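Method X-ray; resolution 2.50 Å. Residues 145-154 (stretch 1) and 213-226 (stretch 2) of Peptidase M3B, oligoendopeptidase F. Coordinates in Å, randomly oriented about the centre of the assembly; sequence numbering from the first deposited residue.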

ATOM      1  N   ILE A 145      -5.897   3.197  -5.500  1.00 39.38           N
ATOM      2  CA  ILE A 145      -4.676   3.561  -4.809  1.00 45.07           C
ATOM      3  C   ILE A 145      -4.940   3.731  -3.304  1.00 48.34           C
ATOM      4  O   ILE A 145      -4.243   3.144  -2.488  1.00 43.40           O
ATOM      5  CB  ILE A 145      -4.061   4.839  -5.390  1.00 49.25           C
ATOM      6  CG1 ILE A 145      -3.976   4.756  -6.915  1.00 45.72           C
ATOM      7  CG2 ILE A 145      -2.718   5.098  -4.782  1.00 40.98           C
ATOM      8  CD1 ILE A 145      -3.400   3.479  -7.442  1.00 48.01           C
ATOM      9  N   PHE A 146      -5.971   4.482  -2.923  1.00 47.22           N
ATOM     10  CA  PHE A 146      -6.262   4.641  -1.476  1.00 49.87           C
ATOM     11  C   PHE A 146      -6.514   3.331  -0.735  1.00 49.71           C
ATOM     12  O   PHE A 146      -6.090   3.170   0.405  1.00 46.96           O
ATOM     13  CB  PHE A 146      -7.417   5.612  -1.229  1.00 49.46           C
ATOM     14  CG  PHE A 146      -7.064   7.026  -1.521  1.00 52.90           C
ATOM     15  CD1 PHE A 146      -7.401   7.598  -2.725  1.00 52.52           C
ATOM     16  CD2 PHE A 146      -6.360   7.772  -0.604  1.00 58.50           C
ATOM     17  CE1 PHE A 146      -7.047   8.899  -3.008  1.00 69.12           C
ATOM     18  CE2 PHE A 146      -6.002   9.076  -0.886  1.00 73.61           C
ATOM     19  CZ  PHE A 146      -6.340   9.638  -2.089  1.00 60.19           C
ATOM     20  N   ASP A 147      -7.188   2.391  -1.390  1.00 40.91           N
ATOM     21  CA  ASP A 147      -7.530   1.134  -0.749  1.00 55.03           C
ATOM     22  C   ASP A 147      -6.429   0.072  -0.861  1.00 50.59           C
ATOM     23  O   ASP A 147      -6.553  -0.994  -0.267  1.00 43.46           O
ATOM     24  CB  ASP A 147      -8.848   0.583  -1.324  1.00 57.74           C
ATOM     25  CG  ASP A 147     -10.042   1.498  -1.044  1.00 74.16           C
ATOM     26  OD1 ASP A 147      -9.900   2.432  -0.224  1.00 76.01           O
ATOM     27  OD2 ASP A 147     -11.120   1.291  -1.648  1.00 86.32           O
ATOM     28  N   ALA A 148      -5.360   0.345  -1.608  1.00 37.95           N
ATOM     29  CA  ALA A 148      -4.429  -0.741  -1.938  1.00 52.18           C
ATOM     30  C   ALA A 148      -3.801  -1.410  -0.707  1.00 56.74           C
ATOM     31  O   ALA A 148      -3.672  -2.640  -0.657  1.00 56.94           O
ATOM     32  CB  ALA A 148      -3.354  -0.274  -2.900  1.00 39.94           C
ATOM     33  N   SER A 149      -3.434  -0.614   0.293  1.00 40.74           N
ATOM     34  CA  SER A 149      -2.717  -1.165   1.443  1.00 47.32           C
ATOM     35  C   SER A 149      -3.570  -2.107   2.320  1.00 50.26           C
ATOM     36  O   SER A 149      -3.014  -2.944   3.014  1.00 50.02           O
ATOM     37  CB  SER A 149      -2.080  -0.054   2.276  1.00 41.39           C
ATOM     38  OG  SER A 149      -3.050   0.585   3.098  1.00 56.22           O
ATOM     39  N   SER A 150      -4.898  -1.973   2.287  1.00 44.87           N
ATOM     40  CA  SER A 150      -5.804  -2.977   2.877  1.00 46.07           C
ATOM     41  C   SER A 150      -5.677  -4.307   2.162  1.00 42.42           C
ATOM     42  O   SER A 150      -5.708  -5.358   2.790  1.00 51.86           O
ATOM     43  CB  SER A 150      -7.277  -2.540   2.788  1.00 39.14           C
ATOM     44  OG  SER A 150      -7.466  -1.297   3.421  1.00 61.56           O
ATOM     45  N   ASP A 151      -5.568  -4.255   0.838  1.00 50.16           N
ATOM     46  CA  ASP A 151      -5.382  -5.458   0.021  1.00 39.04           C
ATOM     47  C   ASP A 151      -4.028  -6.111   0.298  1.00 38.87           C
ATOM     48  O   ASP A 151      -3.926  -7.334   0.413  1.00 50.63           O
ATOM     49  CB  ASP A 151      -5.553  -5.114  -1.453  1.00 35.08           C
ATOM     50  CG  ASP A 151      -6.972  -4.572  -1.770  1.00 55.93           C
ATOM     51  OD1 ASP A 151      -7.935  -4.949  -1.068  1.00 62.35           O
ATOM     52  OD2 ASP A 151      -7.136  -3.768  -2.715  1.00 66.76           O
ATOM     53  N   THR A 152      -2.994  -5.294   0.450  1.00 36.90           N
ATOM     54  CA  THR A 152      -1.663  -5.810   0.731  1.00 44.31           C
ATOM     55  C   THR A 152      -1.674  -6.496   2.086  1.00 48.43           C
ATOM     56  O   THR A 152      -1.109  -7.578   2.248  1.00 43.87           O
ATOM     57  CB  THR A 152      -0.634  -4.677   0.718  1.00 42.81           C
ATOM     58  OG1 THR A 152      -0.743  -3.985  -0.530  1.00 43.01           O
ATOM     59  CG2 THR A 152       0.787  -5.203   0.882  1.00 37.45           C
ATOM     60  N   PHE A 153      -2.355  -5.879   3.047  1.00 47.74           N
ATOM     61  CA  PHE A 153      -2.490  -6.468   4.364  1.00 45.06           C
ATOM     62  C   PHE A 153      -3.173  -7.827   4.289  1.00 42.68           C
ATOM     63  O   PHE A 153      -2.679  -8.818   4.819  1.00 42.96           O
ATOM     64  CB  PHE A 153      -3.297  -5.574   5.287  1.00 37.32           C
ATOM     65  CG  PHE A 153      -3.774  -6.286   6.503  1.00 41.46           C
ATOM     66  CD1 PHE A 153      -2.927  -6.462   7.590  1.00 37.95           C
ATOM     67  CD2 PHE A 153      -5.057  -6.805   6.560  1.00 38.61           C
ATOM     68  CE1 PHE A 153      -3.346  -7.140   8.720  1.00 44.35           C
ATOM     69  CE2 PHE A 153      -5.495  -7.484   7.694  1.00 46.39           C
ATOM     70  CZ  PHE A 153      -4.628  -7.658   8.772  1.00 42.41           C
ATOM     71  N   ALA A 154      -4.318  -7.853   3.627  1.00 36.25           N
ATOM     72  CA  ALA A 154      -5.141  -9.057   3.502  1.00 46.57           C
ATOM     73  C   ALA A 154      -4.330 -10.217   2.927  1.00 40.23           C
ATOM     74  O   ALA A 154      -4.417 -11.348   3.387  1.00 49.18           O
ATOM     75  CB  ALA A 154      -6.385  -8.759   2.602  1.00 31.97           C
ATOM     76  N   SER A 213       3.539   0.000   8.060  1.00 36.96           N
ATOM     77  CA  SER A 213       3.527   0.642   6.772  1.00 42.60           C
ATOM     78  C   SER A 213       2.146   0.515   6.122  1.00 41.24           C
ATOM     79  O   SER A 213       1.575   1.511   5.689  1.00 44.07           O
ATOM     80  CB  SER A 213       4.624   0.032   5.885  1.00 40.51           C
ATOM     81  OG  SER A 213       4.603   0.589   4.578  1.00 44.92           O
ATOM     82  N   THR A 214       1.596  -0.695   6.067  1.00 38.39           N
ATOM     83  CA  THR A 214       0.266  -0.877   5.422  1.00 43.90           C
ATOM     84  C   THR A 214      -0.830  -0.155   6.193  1.00 42.80           C
ATOM     85  O   THR A 214      -1.662   0.522   5.601  1.00 48.05           O
ATOM     86  CB  THR A 214      -0.128  -2.372   5.200  1.00 39.67           C
ATOM     87  OG1 THR A 214       0.021  -3.117   6.422  1.00 47.23           O
ATOM     88  CG2 THR A 214       0.755  -3.004   4.130  1.00 32.38           C
ATOM     89  N   LEU A 215      -0.801  -0.260   7.520  1.00 45.84           N
ATOM     90  CA  LEU A 215      -1.850   0.344   8.347  1.00 45.59           C
ATOM     91  C   LEU A 215      -1.702   1.859   8.387  1.00 43.54           C
ATOM     92  O   LEU A 215      -2.670   2.589   8.199  1.00 44.49           O
ATOM     93  CB  LEU A 215      -1.849  -0.246   9.756  1.00 42.15           C
ATOM     94  CG  LEU A 215      -2.899   0.293  10.724  1.00 46.78           C
ATOM     95  CD1 LEU A 215      -4.337   0.196  10.137  1.00 38.56           C
ATOM     96  CD2 LEU A 215      -2.791  -0.409  12.073  1.00 41.52           C
ATOM     97  N   GLY A 216      -0.476   2.318   8.617  1.00 41.02           N
ATOM     98  CA  GLY A 216      -0.119   3.729   8.467  1.00 33.71           C
ATOM     99  C   GLY A 216      -0.610   4.389   7.181  1.00 44.25           C
ATOM    100  O   GLY A 216      -1.177   5.488   7.208  1.00 46.13           O
ATOM    101  N   THR A 217      -0.407   3.725   6.047  1.00 44.16           N
ATOM    102  CA  THR A 217      -0.898   4.257   4.774  1.00 41.69           C
ATOM    103  C   THR A 217      -2.429   4.397   4.783  1.00 50.39           C
ATOM    104  O   THR A 217      -2.987   5.405   4.334  1.00 45.77           O
ATOM    105  CB  THR A 217      -0.472   3.358   3.620  1.00 50.76           C
ATOM    106  OG1 THR A 217       0.962   3.246   3.606  1.00 49.07           O
ATOM    107  CG2 THR A 217      -0.955   3.941   2.309  1.00 47.94           C
ATOM    108  N   HIS A 218      -3.096   3.379   5.319  1.00 43.16           N
ATOM    109  CA  HIS A 218      -4.554   3.343   5.376  1.00 42.65           C
ATOM    110  C   HIS A 218      -5.047   4.520   6.184  1.00 38.84           C
ATOM    111  O   HIS A 218      -5.979   5.215   5.782  1.00 47.80           O
ATOM    112  CB  HIS A 218      -5.039   2.040   6.047  1.00 38.25           C
ATOM    113  CG  HIS A 218      -6.518   1.865   6.014  1.00 43.50           C
ATOM    114  ND1 HIS A 218      -7.206   1.613   4.843  1.00 51.74           N
ATOM    115  CD2 HIS A 218      -7.443   1.889   7.002  1.00 46.19           C
ATOM    116  CE1 HIS A 218      -8.495   1.492   5.113  1.00 48.28           C
ATOM    117  NE2 HIS A 218      -8.666   1.658   6.413  1.00 50.22           N
ATOM    118  N   ILE A 219      -4.407   4.731   7.333  1.00 43.74           N
ATOM    119  CA  ILE A 219      -4.742   5.835   8.233  1.00 41.74           C
ATOM    120  C   ILE A 219      -4.482   7.208   7.594  1.00 48.35           C
ATOM    121  O   ILE A 219      -5.340   8.094   7.641  1.00 49.06           O
ATOM    122  CB  ILE A 219      -4.011   5.654   9.565  1.00 47.47           C
ATOM    123  CG1 ILE A 219      -4.749   4.587  10.388  1.00 45.39           C
ATOM    124  CG2 ILE A 219      -3.923   6.950  10.316  1.00 36.52           C
ATOM    125  CD1 ILE A 219      -3.896   4.006  11.436  1.00 65.86           C
ATOM    126  N   LYS A 220      -3.326   7.356   6.950  1.00 38.92           N
ATOM    127  CA  LYS A 220      -3.028   8.543   6.161  1.00 44.95           C
ATOM    128  C   LYS A 220      -4.115   8.894   5.141  1.00 43.16           C
ATOM    129  O   LYS A 220      -4.459  10.062   4.980  1.00 51.94           O
ATOM    130  CB  LYS A 220      -1.674   8.395   5.453  1.00 44.56           C
ATOM    131  CG  LYS A 220      -0.567   9.045   6.208  1.00 45.13           C
ATOM    132  CD  LYS A 220       0.822   8.749   5.628  1.00 61.44           C
ATOM    133  CE  LYS A 220       1.884   9.033   6.675  1.00 54.20           C
ATOM    134  NZ  LYS A 220       1.460  10.224   7.512  1.00 48.59           N
ATOM    135  N   GLY A 221      -4.652   7.890   4.455  1.00 42.94           N
ATOM    136  CA  GLY A 221      -5.719   8.121   3.458  1.00 30.86           C
ATOM    137  C   GLY A 221      -6.998   8.670   4.062  1.00 44.42           C
ATOM    138  O   GLY A 221      -7.623   9.566   3.476  1.00 47.22           O
ATOM    139  N   HIS A 222      -7.393   8.142   5.229  1.00 38.96           N
ATOM    140  CA  HIS A 222      -8.548   8.680   5.960  1.00 44.21           C
ATOM    141  C   HIS A 222      -8.351  10.146   6.340  1.00 44.92           C
ATOM    142  O   HIS A 222      -9.259  10.964   6.207  1.00 47.44           O
ATOM    143  CB  HIS A 222      -8.817   7.889   7.239  1.00 40.86           C
ATOM    144  CG  HIS A 222      -9.287   6.494   6.999  1.00 50.93           C
ATOM    145  ND1 HIS A 222      -9.249   5.522   7.976  1.00 47.56           N
ATOM    146  CD2 HIS A 222      -9.792   5.902   5.890  1.00 44.22           C
ATOM    147  CE1 HIS A 222      -9.717   4.392   7.480  1.00 47.78           C
ATOM    148  NE2 HIS A 222     -10.057   4.596   6.218  1.00 51.91           N
ATOM    149  N   ASN A 223      -7.160  10.467   6.823  1.00 39.61           N
ATOM    150  CA  ASN A 223      -6.862  11.833   7.218  1.00 43.42           C
ATOM    151  C   ASN A 223      -6.844  12.784   6.032  1.00 35.77           C
ATOM    152  O   ASN A 223      -7.402  13.880   6.090  1.00 47.32           O
ATOM    153  CB  ASN A 223      -5.564  11.900   8.047  1.00 33.89           C
ATOM    154  CG  ASN A 223      -5.820  11.564   9.520  1.00 51.32           C
ATOM    155  OD1 ASN A 223      -6.939  11.747  10.005  1.00 44.29           O
ATOM    156  ND2 ASN A 223      -4.799  11.072  10.228  1.00 42.53           N
ATOM    157  N   PHE A 224      -6.212  12.358   4.951  1.00 41.35           N
ATOM    158  CA  PHE A 224      -6.164  13.165   3.756  1.00 32.88           C
ATOM    159  C   PHE A 224      -7.580  13.458   3.223  1.00 40.81           C
ATOM    160  O   PHE A 224      -7.881  14.606   2.881  1.00 46.98           O
ATOM    161  CB  PHE A 224      -5.329  12.473   2.681  1.00 39.02           C
ATOM    162  CG  PHE A 224      -5.431  13.136   1.338  1.00 43.47           C
ATOM    163  CD1 PHE A 224      -4.756  14.315   1.086  1.00 37.98           C
ATOM    164  CD2 PHE A 224      -6.239  12.609   0.350  1.00 37.55           C
ATOM    165  CE1 PHE A 224      -4.869  14.950  -0.135  1.00 44.09           C
ATOM    166  CE2 PHE A 224      -6.364  13.237  -0.879  1.00 42.09           C
ATOM    167  CZ  PHE A 224      -5.666  14.401  -1.125  1.00 40.00           C
ATOM    168  N   LYS A 225      -8.439  12.431   3.153  1.00 37.82           N
ATOM    169  CA  LYS A 225      -9.810  12.613   2.645  1.00 43.54           C
ATOM    170  C   LYS A 225     -10.641  13.495   3.570  1.00 41.80           C
ATOM    171  O   LYS A 225     -11.384  14.364   3.119  1.00 45.42           O
ATOM    172  CB  LYS A 225     -10.512  11.275   2.417  1.00 46.44           C
ATOM    173  CG  LYS A 225     -10.214  10.626   1.060  1.00 46.00           C
ATOM    174  CD  LYS A 225     -10.348   9.116   1.172  1.00 61.25           C
ATOM    175  CE  LYS A 225     -10.355   8.435  -0.180  1.00 68.55           C
ATOM    176  NZ  LYS A 225     -10.511   6.955  -0.002  1.00 79.72           N
ATOM    177  N   ALA A 226     -10.495  13.288   4.871  1.00 44.66           N
ATOM    178  CA  ALA A 226     -11.164  14.136   5.838  1.00 40.25           C
ATOM    179  C   ALA A 226     -10.759  15.601   5.609  1.00 43.16           C
ATOM    180  O   ALA A 226     -11.601  16.499   5.543  1.00 47.19           O
ATOM    181  CB  ALA A 226     -10.817  13.686   7.258  1.00 36.28           C
TER
HETATM  182  O   HOH W   1      -5.578   1.331   2.473  1.00 36.20           O

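Two helices of one chain, residues 145-154 and 213-226, pack nearly antiparallel, with 153° between their N-to-C directions, an axial closest approach of 8.2 Å and 494 Å² buried between them. Phe-146 (chi1 m) points toward the partner helix and loses more surface to it, 109 Å², than any other residue of the pair. The edge of its ring meets Gly-221, with CD2 of Phe-146 4.1 Å from CA of Gly-221; here the backbones lie 6.1 Å apart, CA to CA, and a CB on Gly-221 would point toward the ring and sit a tight 3.5 Å from CD2 of Phe-146, so the bare glycine gives the phenyl room. Farther out, CE2 of Phe-146 touches CD2 of Phe-224 at 3.8 Å; the two rings meet rim to rim, their planes only 13° apart, and neither covers the other's face. CE of Lys-225, near the end of an extended chain, lies over one face of the Phe-146 ring, 4.0 Å from its centroid, in a CH-pi contact; beyond it NZ of Lys-225 lies 4.6 Å from OD1 of Asp-147, near enough for electrostatic attraction but beyond a salt bridge.

The helix of stretch 1 is kinked where the N atoms of Ser-149 and Ser-150 lack bonds to the preceding turn; Ser-150 N makes only a weak bond to Asp-147 O, at 3.2 Å. Ser-149 (chi1 p) points toward stretch 2, and its OG donates a hydrogen bond to Thr-214 O at 2.9 Å, the one direct hydrogen bond between the stretches. Thr-214 O also accepts from His-218 N at 3.2 Å within its own helix. The small serine suits this close place, where the CA atoms of Ser-149 and Thr-214 are 5.0 Å apart. Water 1 extends the polar link, donating to Phe-146 O at 2.8 Å and to Ser-149 OG at 2.7 Å, and hydrogen-bonding His-218 ND1 at 2.9 Å. Ser-150 OG comes within 3.2 Å of His-218 ND1, but the angle is too poor for a hydrogen bond.

One turn on, the contact becomes apolar: CG2 of Thr-152 packs against CG2 of Thr-214 at 3.9 Å. Phe-153 adds little, its CB 4.3 Å from OG1 of Thr-214 while its ring leads away.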